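PDB 4S1I: pyridoxal kinase from Entamoeba histolytica, which probably transfers a phosphate from ATP to pyridoxal to make pyridoxal 5'-phosphate. Local coordinates for residues L6-Y11 with L79-F84; V126-K131 with L147-G152; D212-G217 with T255-I260; V238-S243 with T270-T275; Q246-N251 with I261-Y266. All coordinates share one frame; numbering follows the deposited sequence.

Contact 1. Residues L6-Y11 with L79-F84; sequences LTISSY and LVTGYF. With PLP (pyridoxal-5'-phosphate), chain C.
I8 gives up more surface to the facing segment than any other residue here, because backbone and side chain both take part. Strands 6-9 and 79-81 run parallel with axes 4.7 Å apart, and I8 straddles two residues of its neighbour: its N donates to V80 O, while its O accepts from G82 N at 2.9 Å. On the face it shares with L6, L79 and T81, I8 sends CG2 to F84 CE1 (3.8 Å), the two side chains crossing at a slant. L79 lies beside L6 and points the same way, its CD1 3.7 Å from L6 CD2; the aliphatic side chains of L6, I8 and L79 suit this face, which helix 87-103 covers through L79 and F84.

Toward the C-terminal ends of the strands the contact becomes polar. S9 OG, swung anti to its own N (chi1 -165°), accepts from Y83 N at 2.9 Å, and the bare CA of G82 lets that hydroxyl pass close by. Y83 then lays one ring face against pyridoxal-5'-phosphate, whose C2A methyl stands 4.1 Å above the ring plane, over its centre. S10 OG lies only 2.5 Å from O3 of the ligand, very short for a hydrogen bond, so its exact length is doubtful. T45 OG1 is also hydrogen-bonded to the ligand. Adjacent parallel strands deliver ligand-binding loops at their C-terminal ends, as is common in alpha/beta folds; here they form part of the pyridoxal-phosphate pocket of this ribokinase-clan enzyme.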
# COMPACT_ATOMS: atom_id res chain seq x y z
N LEU A 6 9.06 -10.66 -0.96
CA LEU A 6 7.94 -10.78 -1.89
C LEU A 6 6.75 -11.24 -1.07
O LEU A 6 6.81 -12.28 -0.45
CB LEU A 6 8.24 -11.77 -3.03
CG LEU A 6 7.09 -12.26 -3.90
CD1 LEU A 6 6.52 -11.09 -4.65
CD2 LEU A 6 7.55 -13.39 -4.81
N THR A 7 5.66 -10.45 -1.09
CA THR A 7 4.47 -10.78 -0.28
C THR A 7 3.23 -10.81 -1.17
O THR A 7 2.98 -9.85 -1.88
CB THR A 7 4.31 -9.93 0.99
OG1 THR A 7 2.98 -10.10 1.57
CG2 THR A 7 4.58 -8.50 0.76
N ILE A 8 2.53 -11.93 -1.12
CA ILE A 8 1.39 -12.24 -1.98
C ILE A 8 0.16 -12.38 -1.11
O ILE A 8 0.06 -13.35 -0.38
CB ILE A 8 1.65 -13.49 -2.79
CG1 ILE A 8 2.91 -13.37 -3.62
CG2 ILE A 8 0.42 -13.85 -3.66
CD1 ILE A 8 3.41 -14.67 -4.16
N SER A 9 -0.74 -11.41 -1.16
CA SER A 9 -1.93 -11.43 -0.34
C SER A 9 -2.96 -10.43 -0.87
O SER A 9 -2.70 -9.76 -1.87
CB SER A 9 -1.55 -11.18 1.13
OG SER A 9 -2.65 -11.53 1.99
N SER A 10 -4.04 -10.29 -0.14
CA SER A 10 -5.15 -9.46 -0.56
C SER A 10 -4.95 -7.99 -0.44
O SER A 10 -4.03 -7.52 0.27
CB SER A 10 -6.35 -9.90 0.24
OG SER A 10 -6.12 -9.74 1.60
N TYR A 11 -5.75 -7.21 -1.17
CA TYR A 11 -5.73 -5.75 -1.09
C TYR A 11 -7.13 -5.23 -0.93
O TYR A 11 -8.07 -5.68 -1.68
CB TYR A 11 -5.08 -5.20 -2.36
CG TYR A 11 -5.07 -3.66 -2.37
CD1 TYR A 11 -4.06 -2.97 -1.73
CD2 TYR A 11 -6.11 -2.93 -2.81
CE1 TYR A 11 -4.03 -1.61 -1.72
CE2 TYR A 11 -6.09 -1.57 -2.83
CZ TYR A 11 -5.08 -0.91 -2.23
OH TYR A 11 -5.09 0.46 -2.19
N LEU A 79 9.74 -14.75 1.53
CA LEU A 79 8.49 -14.85 0.80
C LEU A 79 7.38 -14.96 1.83
O LEU A 79 7.54 -15.63 2.85
CB LEU A 79 8.44 -16.09 -0.02
CG LEU A 79 7.17 -16.39 -0.77
CD1 LEU A 79 6.84 -15.30 -1.75
CD2 LEU A 79 7.42 -17.71 -1.48
N VAL A 80 6.27 -14.25 1.58
CA VAL A 80 5.12 -14.39 2.50
C VAL A 80 3.89 -14.57 1.61
O VAL A 80 3.75 -13.86 0.65
CB VAL A 80 4.78 -13.09 3.30
CG1 VAL A 80 3.67 -13.31 4.33
CG2 VAL A 80 5.90 -12.61 4.04
N THR A 81 2.99 -15.46 2.01
CA THR A 81 1.71 -15.56 1.40
C THR A 81 0.65 -15.43 2.46
O THR A 81 0.88 -15.72 3.62
CB THR A 81 1.53 -16.86 0.63
OG1 THR A 81 1.53 -17.96 1.52
CG2 THR A 81 2.56 -17.03 -0.44
N GLY A 82 -0.52 -14.95 2.01
CA GLY A 82 -1.66 -14.75 2.84
C GLY A 82 -2.96 -15.20 2.17
O GLY A 82 -3.19 -16.38 1.95
N TYR A 83 -3.80 -14.22 1.97
CA TYR A 83 -5.13 -14.52 1.44
C TYR A 83 -5.22 -14.72 -0.06
O TYR A 83 -4.75 -13.88 -0.79
CB TYR A 83 -6.06 -13.37 1.82
CG TYR A 83 -7.53 -13.51 1.41
CD1 TYR A 83 -7.94 -13.20 0.17
CD2 TYR A 83 -8.47 -13.79 2.39
CE1 TYR A 83 -9.31 -13.25 -0.20
CE2 TYR A 83 -9.82 -13.84 2.03
CZ TYR A 83 -10.22 -13.55 0.74
OH TYR A 83 -11.57 -13.59 0.42
N PHE A 84 -5.88 -15.79 -0.48
CA PHE A 84 -6.20 -16.04 -1.92
C PHE A 84 -7.73 -16.21 -2.11
O PHE A 84 -8.39 -16.96 -1.35
CB PHE A 84 -5.52 -17.30 -2.41
CG PHE A 84 -4.02 -17.28 -2.32
CD1 PHE A 84 -3.26 -16.83 -3.38
CD2 PHE A 84 -3.38 -17.77 -1.18
CE1 PHE A 84 -1.93 -16.83 -3.30
CE2 PHE A 84 -1.99 -17.80 -1.11
CZ PHE A 84 -1.28 -17.32 -2.20
N1 PLP C . -11.33 -9.97 3.71
C2 PLP C . -10.13 -9.99 3.13
C2A PLP C . -9.98 -9.56 1.74
C3 PLP C . -8.96 -10.44 3.82
O3 PLP C . -7.80 -10.49 3.28
C4 PLP C . -9.09 -10.89 5.18
C4A PLP C . -7.93 -11.34 5.89
O4A PLP C . -7.80 -11.46 7.05
C5 PLP C . -10.40 -10.79 5.66
C6 PLP C . -11.45 -10.33 4.88
C5A PLP C . -10.82 -11.15 6.99
O4P PLP C . -11.88 -10.25 7.13
P PLP C . -13.23 -10.63 7.91
O1P PLP C . -12.92 -11.52 9.04
O2P PLP C . -14.20 -11.29 6.99
O3P PLP C . -13.60 -9.30 8.38

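Contact 2. Residues V126-K131 with L147-G152; sequences VQDSMK and LSFLTG
F149 drives its ring into the helix 126-131, held in that direction by a CG placed opposite the backbone N (chi1 171°). CZ meets Q127 CB at 3.4 Å, and CE2 comes within 3.2 Å of Q127 O. The Q127 amide stands nearly upright on the ring, the planes 80° apart, with OE1 3.6 Å above one face and displaced toward the rim; NE2 is bonded to T122 O, which fixes the amide's turn. D128 OD1 instead lies at the ring's edge, in its plane. K131, extended, crosses F149 at about a right angle and brings CE to 3.7 Å from F149 CE2. A long aliphatic chain suits this spot, since K131 also slides past L150 in the opposite sense, CG to L150 CD2 at 4.0 Å, while M130 CG touches the same methyl. L114 and M120 also pack on F149. The result is steep helix-helix packing (crossing angle -75°), joining the helices that flank strand 139-140 in the alpha/beta fold.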
# COMPACT_ATOMS: atom_id res chain seq x y z
N VAL A 126 -9.94 -23.19 -2.02
CA VAL A 126 -8.72 -22.55 -1.44
C VAL A 126 -8.23 -23.33 -0.24
O VAL A 126 -7.02 -23.58 -0.09
CB VAL A 126 -8.96 -21.04 -1.10
CG1 VAL A 126 -7.84 -20.48 -0.29
CG2 VAL A 126 -9.20 -20.23 -2.41
N GLN A 127 -9.17 -23.72 0.61
CA GLN A 127 -8.86 -24.53 1.77
C GLN A 127 -8.09 -25.78 1.41
O GLN A 127 -7.06 -26.03 1.94
CB GLN A 127 -10.11 -24.83 2.58
CG GLN A 127 -10.83 -23.58 3.12
CD GLN A 127 -12.23 -23.90 3.61
OE1 GLN A 127 -12.45 -24.90 4.31
NE2 GLN A 127 -13.20 -23.05 3.23
N ASP A 128 -8.51 -26.46 0.37
CA ASP A 128 -7.85 -27.65 -0.08
C ASP A 128 -6.50 -27.34 -0.66
O ASP A 128 -5.50 -28.01 -0.34
CB ASP A 128 -8.72 -28.40 -1.15
CG ASP A 128 -10.09 -28.85 -0.59
OD1 ASP A 128 -10.24 -28.97 0.67
OD2 ASP A 128 -11.01 -29.08 -1.43
N SER A 129 -6.40 -26.31 -1.46
CA SER A 129 -5.12 -25.93 -2.06
C SER A 129 -4.11 -25.47 -1.03
O SER A 129 -2.90 -25.70 -1.18
CB SER A 129 -5.31 -24.86 -3.13
OG SER A 129 -5.67 -23.63 -2.60
N MET A 130 -4.57 -24.91 0.08
CA MET A 130 -3.64 -24.47 1.16
C MET A 130 -2.89 -25.60 1.86
O MET A 130 -1.77 -25.41 2.32
CB MET A 130 -4.45 -23.68 2.22
CG MET A 130 -3.62 -22.90 3.23
SD MET A 130 -2.53 -21.66 2.58
CE MET A 130 -3.68 -20.50 1.91
N LYS A 131 -3.53 -26.75 2.00
CA LYS A 131 -2.85 -27.95 2.46
C LYS A 131 -1.60 -28.28 1.62
O LYS A 131 -0.65 -28.81 2.15
CB LYS A 131 -3.80 -29.15 2.42
CG LYS A 131 -4.88 -29.09 3.47
CD LYS A 131 -5.88 -30.21 3.30
CE LYS A 131 -6.83 -30.28 4.49
NZ LYS A 131 -7.80 -31.41 4.36
N LEU A 147 -5.56 -24.38 11.87
CA LEU A 147 -4.83 -25.61 12.16
C LEU A 147 -5.72 -26.81 12.16
O LEU A 147 -5.34 -27.88 11.66
CB LEU A 147 -4.13 -25.52 13.55
CG LEU A 147 -3.24 -26.71 13.97
CD1 LEU A 147 -2.09 -26.88 12.95
CD2 LEU A 147 -2.68 -26.38 15.33
N SER A 148 -6.93 -26.66 12.73
CA SER A 148 -7.88 -27.75 12.73
C SER A 148 -8.23 -28.16 11.31
O SER A 148 -8.34 -29.34 11.00
CB SER A 148 -9.16 -27.26 13.49
OG SER A 148 -10.11 -28.26 13.45
N PHE A 149 -8.50 -27.18 10.46
CA PHE A 149 -8.87 -27.50 9.10
C PHE A 149 -7.71 -28.18 8.37
O PHE A 149 -7.91 -29.24 7.71
CB PHE A 149 -9.29 -26.33 8.27
CG PHE A 149 -9.44 -26.75 6.83
CD1 PHE A 149 -10.59 -27.49 6.40
CD2 PHE A 149 -8.39 -26.58 5.93
CE1 PHE A 149 -10.69 -27.94 5.11
CE2 PHE A 149 -8.51 -27.04 4.61
CZ PHE A 149 -9.64 -27.73 4.22
N LEU A 150 -6.52 -27.67 8.59
CA LEU A 150 -5.36 -28.19 7.85
C LEU A 150 -5.03 -29.65 8.18
O LEU A 150 -4.39 -30.38 7.37
CB LEU A 150 -4.15 -27.32 8.08
CG LEU A 150 -4.17 -25.96 7.43
CD1 LEU A 150 -3.05 -25.12 8.05
CD2 LEU A 150 -4.06 -26.06 5.91
N THR A 151 -5.37 -30.05 9.40
CA THR A 151 -5.01 -31.38 9.89
C THR A 151 -6.19 -32.36 10.06
O THR A 151 -6.01 -33.56 10.33
CB THR A 151 -4.32 -31.26 11.28
OG1 THR A 151 -5.24 -30.65 12.22
CG2 THR A 151 -3.06 -30.50 11.21
N GLY A 152 -7.42 -31.84 10.01
CA GLY A 152 -8.58 -32.60 10.38
C GLY A 152 -8.77 -32.99 11.84
O GLY A 152 -9.55 -33.86 12.14

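Contact 3. Residues D212-G217 with T255-I260; sequences DFTGVG and TAEINI
The chain at D212-G217 bends through a loop into helix 216-230 while irregular T255-I260 passes alongside, D212 CA and E257 CA being 5.5 Å apart. D212 forms an Asx turn: its OD1 accepts from T214 N at 2.9 Å, and on its syn lone pair from T214 OG1. Aspartate suits the place because one oxygen can hold both groups. G215-G217 supplies the first three positions of what looks like the GxGD signature of the ribokinase clan; G215, with positive phi, is the N-cap, and G217 binds ADP. D212 CB rests 3.4 Å from T255 O. E257 OE2 lies 4.4 Å from D212 OD2, a like-charge approach probably eased by the bond from H44 NE2 to E257 OE2. Water stitches the backbones together: one molecule accepts from I258 N at 2.8 Å beside D212 O and T214 O, and a second donates to both T214 O and I258 O. I258 bends across V216 at about a right angle, its CD1 methyl 4.0 Å from V216 CG2.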
# COMPACT_ATOMS: atom_id res chain seq x y z
N ASP A 212 -13.22 -5.68 18.41
CA ASP A 212 -13.16 -6.03 17.01
C ASP A 212 -11.70 -6.43 16.64
O ASP A 212 -10.74 -5.68 16.89
CB ASP A 212 -13.63 -4.82 16.22
CG ASP A 212 -13.80 -5.11 14.76
OD1 ASP A 212 -12.90 -5.68 14.16
OD2 ASP A 212 -14.84 -4.80 14.22
N PHE A 213 -11.53 -7.61 16.11
CA PHE A 213 -10.18 -8.10 15.80
C PHE A 213 -9.89 -8.09 14.29
O PHE A 213 -8.90 -8.75 13.86
CB PHE A 213 -9.95 -9.52 16.40
CG PHE A 213 -9.57 -9.53 17.89
CD1 PHE A 213 -10.17 -8.65 18.83
CD2 PHE A 213 -8.58 -10.43 18.37
CE1 PHE A 213 -9.81 -8.69 20.19
CE2 PHE A 213 -8.21 -10.45 19.72
CZ PHE A 213 -8.83 -9.58 20.62
N THR A 214 -10.68 -7.35 13.48
CA THR A 214 -10.31 -7.24 12.04
C THR A 214 -8.86 -6.76 11.85
O THR A 214 -8.48 -5.77 12.47
CB THR A 214 -11.19 -6.22 11.34
OG1 THR A 214 -12.55 -6.63 11.56
CG2 THR A 214 -10.85 -6.24 9.86
N GLY A 215 -8.09 -7.53 11.14
CA GLY A 215 -6.72 -7.21 10.80
C GLY A 215 -5.70 -7.56 11.84
O GLY A 215 -4.49 -7.36 11.66
N VAL A 216 -6.19 -8.06 12.98
CA VAL A 216 -5.24 -8.40 14.11
C VAL A 216 -4.24 -9.45 13.75
O VAL A 216 -3.02 -9.30 13.95
CB VAL A 216 -6.01 -8.80 15.38
CG1 VAL A 216 -5.10 -9.44 16.42
CG2 VAL A 216 -6.68 -7.58 15.92
N GLY A 217 -4.71 -10.55 13.20
CA GLY A 217 -3.82 -11.62 12.86
C GLY A 217 -2.80 -11.22 11.81
O GLY A 217 -1.58 -11.62 11.85
N THR A 255 -15.14 -1.13 19.94
CA THR A 255 -15.97 -1.42 18.77
C THR A 255 -15.22 -1.15 17.44
O THR A 255 -15.37 -1.88 16.44
CB THR A 255 -17.32 -0.67 18.96
OG1 THR A 255 -17.08 0.62 19.57
CG2 THR A 255 -18.23 -1.48 19.89
N ALA A 256 -14.29 -0.19 17.47
CA ALA A 256 -13.51 0.18 16.31
C ALA A 256 -12.53 -0.93 15.88
O ALA A 256 -12.05 -1.71 16.74
CB ALA A 256 -12.74 1.46 16.58
N GLU A 257 -12.26 -1.01 14.57
CA GLU A 257 -11.19 -1.87 14.01
C GLU A 257 -9.85 -1.21 14.35
O GLU A 257 -9.77 0.01 14.37
CB GLU A 257 -11.33 -1.99 12.48
CG GLU A 257 -12.73 -2.42 12.04
CD GLU A 257 -12.87 -2.76 10.52
OE1 GLU A 257 -12.05 -2.24 9.67
OE2 GLU A 257 -13.80 -3.54 10.15
N ILE A 258 -8.84 -1.98 14.62
CA ILE A 258 -7.53 -1.41 14.90
C ILE A 258 -7.07 -0.55 13.78
O ILE A 258 -7.20 -0.89 12.62
CB ILE A 258 -6.46 -2.45 15.27
CG1 ILE A 258 -6.13 -3.47 14.19
CG2 ILE A 258 -6.92 -3.15 16.54
CD1 ILE A 258 -4.89 -4.27 14.52
N ASN A 259 -6.58 0.61 14.13
CA ASN A 259 -6.19 1.55 13.10
C ASN A 259 -4.68 1.54 13.09
O ASN A 259 -4.03 2.20 13.86
CB ASN A 259 -6.76 2.91 13.42
CG ASN A 259 -6.63 3.84 12.26
OD1 ASN A 259 -5.51 4.13 11.81
ND2 ASN A 259 -7.76 4.23 11.70
N ILE A 260 -4.17 0.82 12.14
CA ILE A 260 -2.78 0.59 12.00
C ILE A 260 -2.05 1.90 11.70
O ILE A 260 -0.94 2.11 12.22
CB ILE A 260 -2.56 -0.42 10.86
CG1 ILE A 260 -3.14 -1.78 11.20
CG2 ILE A 260 -1.02 -0.67 10.70
CD1 ILE A 260 -2.67 -2.30 12.58
O HOH W 1 -9.58 -4.73 14.58
O HOH W 2 -8.03 -3.16 11.22

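Contact 4. Residues V238-S243 with T270-T275; sequences VNRAIS and TEESFT
N239 clasps the backbone of F274 with both ends of its amide. F274 N donates to N239 OD1 at 3.2 Å, in the carbonyl plane and on a lone pair; N239 ND2 returns a bond of 2.9 Å to F274 O, leaving in its own amide plane but arriving above that carbonyl's plane. Asparagine suits the position because it offers an acceptor and a donor to match the N-H and C=O of a single residue, and chi1 of -160° sets the amide out toward the passing chain. E272 CB packs against the same amide. One turn on, S243 OG accepts from S273 N at 2.8 Å and passes its own proton to N239 O, so a small hydroxyl links helix backbone to loop.

R240, extended to NE, makes a salt bridge with E272: NE reaches the anti lone pair of OE2 at 3.1 Å, nearly straight (163°). T270 CB sits 3.9 Å above the centre of the R240 guanidinium, covering one face. I242 CG2 touches F274 CD2 at 3.9 Å.

Second-shell groups set these partners. H236 ND1 is hydrogen-bonded to E272 OE1, W227 makes a cation-pi contact with R240, and the F274 ring goes on to I204 and I206 of strand 202-207. Helix 234-250 is thus sandwiched locally, with helix 216-230 against A241 and V238 and the loop leading to strand 277-278 strapped across N239, R240 and S243.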
# COMPACT_ATOMS: atom_id res chain seq x y z
N VAL A 238 8.49 -13.29 18.34
CA VAL A 238 7.11 -13.58 18.74
C VAL A 238 6.63 -12.71 19.94
O VAL A 238 5.58 -12.08 19.90
CB VAL A 238 6.96 -15.05 19.09
CG1 VAL A 238 5.50 -15.34 19.57
CG2 VAL A 238 7.18 -15.88 17.85
N ASN A 239 7.43 -12.67 21.00
CA ASN A 239 7.07 -11.89 22.22
C ASN A 239 6.91 -10.39 21.86
O ASN A 239 5.88 -9.76 22.19
CB ASN A 239 8.10 -12.11 23.32
CG ASN A 239 7.57 -11.77 24.71
OD1 ASN A 239 6.52 -11.15 24.89
ND2 ASN A 239 8.23 -12.28 25.69
N ARG A 240 7.84 -9.82 21.09
CA ARG A 240 7.70 -8.43 20.64
C ARG A 240 6.38 -8.21 19.85
O ARG A 240 5.64 -7.23 20.13
CB ARG A 240 8.78 -8.00 19.69
CG ARG A 240 10.09 -7.82 20.36
CD ARG A 240 11.17 -7.24 19.47
NE ARG A 240 12.42 -7.12 20.20
CZ ARG A 240 13.49 -6.47 19.78
NH1 ARG A 240 13.50 -5.89 18.61
NH2 ARG A 240 14.56 -6.40 20.60
N ALA A 241 6.12 -9.11 18.91
CA ALA A 241 4.94 -8.97 18.06
C ALA A 241 3.64 -9.02 18.85
O ALA A 241 2.75 -8.15 18.69
CB ALA A 241 4.96 -9.98 16.94
N ILE A 242 3.51 -10.03 19.71
CA ILE A 242 2.26 -10.15 20.45
C ILE A 242 2.15 -9.03 21.52
O ILE A 242 1.07 -8.51 21.75
CB ILE A 242 2.10 -11.56 20.99
CG1 ILE A 242 0.65 -11.84 21.37
CG2 ILE A 242 2.95 -11.78 22.17
CD1 ILE A 242 -0.31 -11.91 20.20
N SER A 243 3.30 -8.55 21.99
CA SER A 243 3.35 -7.41 22.92
C SER A 243 2.85 -6.10 22.24
O SER A 243 2.08 -5.35 22.81
CB SER A 243 4.79 -7.22 23.51
OG SER A 243 5.05 -8.31 24.37
N THR A 270 9.82 -2.55 21.11
CA THR A 270 10.75 -3.65 21.44
C THR A 270 10.40 -4.30 22.75
O THR A 270 11.12 -5.20 23.18
CB THR A 270 12.24 -3.19 21.44
OG1 THR A 270 12.44 -2.19 22.42
CG2 THR A 270 12.69 -2.64 20.13
N GLU A 271 9.38 -3.83 23.45
CA GLU A 271 8.96 -4.45 24.69
C GLU A 271 8.56 -5.93 24.48
O GLU A 271 7.93 -6.27 23.48
CB GLU A 271 7.81 -3.69 25.31
CG GLU A 271 7.34 -4.26 26.63
CD GLU A 271 6.54 -3.27 27.49
OE1 GLU A 271 5.89 -2.34 26.94
OE2 GLU A 271 6.55 -3.44 28.74
N GLU A 272 9.05 -6.78 25.37
CA GLU A 272 8.71 -8.19 25.40
C GLU A 272 7.96 -8.37 26.73
O GLU A 272 8.56 -8.54 27.78
CB GLU A 272 9.94 -9.07 25.19
CG GLU A 272 10.54 -8.82 23.82
CD GLU A 272 11.88 -9.50 23.54
OE1 GLU A 272 12.14 -10.50 24.21
OE2 GLU A 272 12.68 -9.04 22.63
N SER A 273 6.64 -8.21 26.67
CA SER A 273 5.75 -8.07 27.85
C SER A 273 5.27 -9.36 28.51
O SER A 273 4.66 -9.32 29.59
CB SER A 273 4.41 -7.37 27.48
OG SER A 273 4.63 -6.12 26.90
N PHE A 274 5.49 -10.50 27.85
CA PHE A 274 4.87 -11.73 28.28
C PHE A 274 5.94 -12.71 28.65
O PHE A 274 7.12 -12.52 28.32
CB PHE A 274 3.95 -12.25 27.16
CG PHE A 274 2.74 -11.35 26.93
CD1 PHE A 274 1.76 -11.25 27.92
CD2 PHE A 274 2.66 -10.54 25.83
CE1 PHE A 274 0.70 -10.40 27.78
CE2 PHE A 274 1.58 -9.68 25.68
CZ PHE A 274 0.61 -9.62 26.65
N THR A 275 5.50 -13.77 29.31
CA THR A 275 6.40 -14.82 29.75
C THR A 275 6.48 -15.99 28.73
O THR A 275 5.46 -16.52 28.24
CB THR A 275 5.94 -15.35 31.09
OG1 THR A 275 6.02 -14.30 32.08
CG2 THR A 275 6.81 -16.53 31.52
O HOH W 3 6.51 -4.41 21.91

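Contact 5. Residues Q246-N251 with I261-Y266; sequences QTILRN and INCIPY
C263 is the first residue of I261-Y266 to touch the helix end, directing its thiol at I248. It is the third residue of a type I turn from I261 to I264, a turn whose I261 O accepts from Q30 NE2 of the neighbouring subunit. SG comes 3.9 Å from I248 CG2, with CB 4.0 Å from I248 CG1. A small, weakly polar cysteine fits against the branched isoleucine in this buried spot. I264 turns the other way, onto I24 of helix 18-28, and P265 packs on Q30 of the neighbouring subunit.

Y266 brings the chain back. Its N donates to C263 O at 2.8 Å, and C263 CB lies at the edge of its ring, in plane. Above one ring face stands T247 CG2, 4.3 Å from the centroid and 26° off the normal, a CH-pi contact. T247 OG1 is bonded back to S243 O within the helix, and the methyl is the branch that meets the ring. Farther out, N251 CG lies 3.7 Å from Y266 OH, the amide inclined by 20° to the ring although the two side chains cross nearly at right angles. N251 ND2 folds back to T247 O at 2.8 Å, and N251 N reaches the same oxygen from the opposite face of its plane, finishing the helix. No hydrogen bond crosses the contact; directional bonds are made within the segments or to residues beyond them, whereas methyl, thiol and ring hold by dispersion and CH-pi attraction.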
# COMPACT_ATOMS: atom_id res chain seq x y z
N GLN A 246 -0.85 -6.30 21.64
CA GLN A 246 -1.58 -5.99 22.86
C GLN A 246 -1.63 -4.53 23.18
O GLN A 246 -2.67 -4.00 23.60
CB GLN A 246 -1.04 -6.78 24.02
CG GLN A 246 -1.42 -8.25 23.86
CD GLN A 246 -2.90 -8.53 24.13
OE1 GLN A 246 -3.63 -8.88 23.23
NE2 GLN A 246 -3.35 -8.32 25.37
N THR A 247 -0.51 -3.86 22.93
CA THR A 247 -0.45 -2.40 23.07
C THR A 247 -1.39 -1.69 22.13
O THR A 247 -2.07 -0.79 22.55
CB THR A 247 0.99 -1.93 22.91
OG1 THR A 247 1.76 -2.50 23.95
CG2 THR A 247 1.09 -0.40 22.95
N ILE A 248 -1.46 -2.14 20.87
CA ILE A 248 -2.36 -1.58 19.89
C ILE A 248 -3.83 -1.76 20.32
O ILE A 248 -4.69 -0.83 20.30
CB ILE A 248 -2.12 -2.18 18.50
CG1 ILE A 248 -0.75 -1.67 18.01
CG2 ILE A 248 -3.29 -1.82 17.58
CD1 ILE A 248 -0.33 -2.36 16.77
N LEU A 249 -4.11 -2.97 20.75
CA LEU A 249 -5.50 -3.27 21.14
C LEU A 249 -5.93 -2.49 22.43
O LEU A 249 -7.01 -1.93 22.48
CB LEU A 249 -5.69 -4.75 21.31
CG LEU A 249 -5.70 -5.62 20.05
CD1 LEU A 249 -5.44 -7.05 20.53
CD2 LEU A 249 -7.07 -5.49 19.35
N ARG A 250 -5.06 -2.39 23.43
CA ARG A 250 -5.31 -1.54 24.60
C ARG A 250 -5.57 -0.07 24.25
O ARG A 250 -6.30 0.60 24.98
CB ARG A 250 -4.16 -1.61 25.63
CG ARG A 250 -4.17 -2.87 26.50
CD ARG A 250 -3.13 -2.90 27.63
NE ARG A 250 -1.82 -2.36 27.24
CZ ARG A 250 -0.74 -3.07 26.87
NH1 ARG A 250 -0.75 -4.41 26.82
NH2 ARG A 250 0.41 -2.44 26.55
N ASN A 251 -5.00 0.41 23.15
CA ASN A 251 -5.24 1.79 22.64
C ASN A 251 -6.29 1.96 21.54
O ASN A 251 -6.43 3.05 20.98
CB ASN A 251 -3.91 2.38 22.17
CG ASN A 251 -3.03 2.69 23.34
OD1 ASN A 251 -3.26 3.65 24.01
ND2 ASN A 251 -2.10 1.81 23.66
N ILE A 261 -2.68 2.80 10.90
CA ILE A 261 -2.11 4.11 10.59
C ILE A 261 -1.87 4.91 11.86
O ILE A 261 -0.83 5.49 12.10
CB ILE A 261 -3.07 4.90 9.62
CG1 ILE A 261 -3.13 4.18 8.27
CG2 ILE A 261 -2.66 6.34 9.46
CD1 ILE A 261 -1.83 4.06 7.56
N ASN A 262 -2.88 5.06 12.67
CA ASN A 262 -2.69 5.74 13.92
C ASN A 262 -1.69 5.12 14.92
O ASN A 262 -1.25 5.78 15.83
CB ASN A 262 -4.01 5.87 14.57
CG ASN A 262 -4.82 6.95 13.92
OD1 ASN A 262 -6.04 6.87 13.87
ND2 ASN A 262 -4.15 7.99 13.45
N CYS A 263 -1.43 3.85 14.74
CA CYS A 263 -0.59 3.13 15.69
C CYS A 263 0.83 2.91 15.04
O CYS A 263 1.64 2.22 15.63
CB CYS A 263 -1.29 1.84 16.12
SG CYS A 263 -2.52 1.99 17.49
N ILE A 264 1.14 3.63 13.95
CA ILE A 264 2.50 3.48 13.32
C ILE A 264 3.64 3.65 14.36
O ILE A 264 4.55 2.81 14.39
CB ILE A 264 2.62 4.44 12.10
CG1 ILE A 264 1.94 3.75 10.92
CG2 ILE A 264 4.08 4.80 11.82
CD1 ILE A 264 1.78 4.66 9.72
N PRO A 265 3.54 4.64 15.28
CA PRO A 265 4.66 4.80 16.28
C PRO A 265 4.83 3.65 17.22
O PRO A 265 5.86 3.62 17.87
CB PRO A 265 4.23 6.02 17.09
CG PRO A 265 3.34 6.78 16.19
CD PRO A 265 2.62 5.78 15.37
N TYR A 266 3.90 2.71 17.29
CA TYR A 266 4.03 1.55 18.16
C TYR A 266 4.60 0.32 17.45
O TYR A 266 4.97 -0.65 18.12
CB TYR A 266 2.66 1.16 18.72
CG TYR A 266 1.91 2.15 19.60
CD1 TYR A 266 2.41 2.57 20.83
CD2 TYR A 266 0.65 2.61 19.21
CE1 TYR A 266 1.69 3.46 21.63
CE2 TYR A 266 -0.08 3.49 19.97
CZ TYR A 266 0.44 3.92 21.18
OH TYR A 266 -0.33 4.79 21.93

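Contacts 1 and 2 each close before the next opens along the chain. Their centres lie about 17 Å apart, and they touch where M130 and V126 of helix 124-133 meet F84, so the neighbouring inner strands 5-9 and 78-81 of the sheet continue into its helical layer. The other three interleave: contact 3 crosses contacts 4 and 5, and contact 5 nests inside the loop closed by contact 4. Both of these use helix 234-250, which follows helix 216-230 of contact 3. About 10 Å separates the centres of contacts 3 and 5. Contact 1 holds S10 of the pyridoxal-phosphate site, while contacts 3 and 5 hold G217 and Q246 of the ADP site, so substrate and nucleotide sites are built from separate parts of one chain.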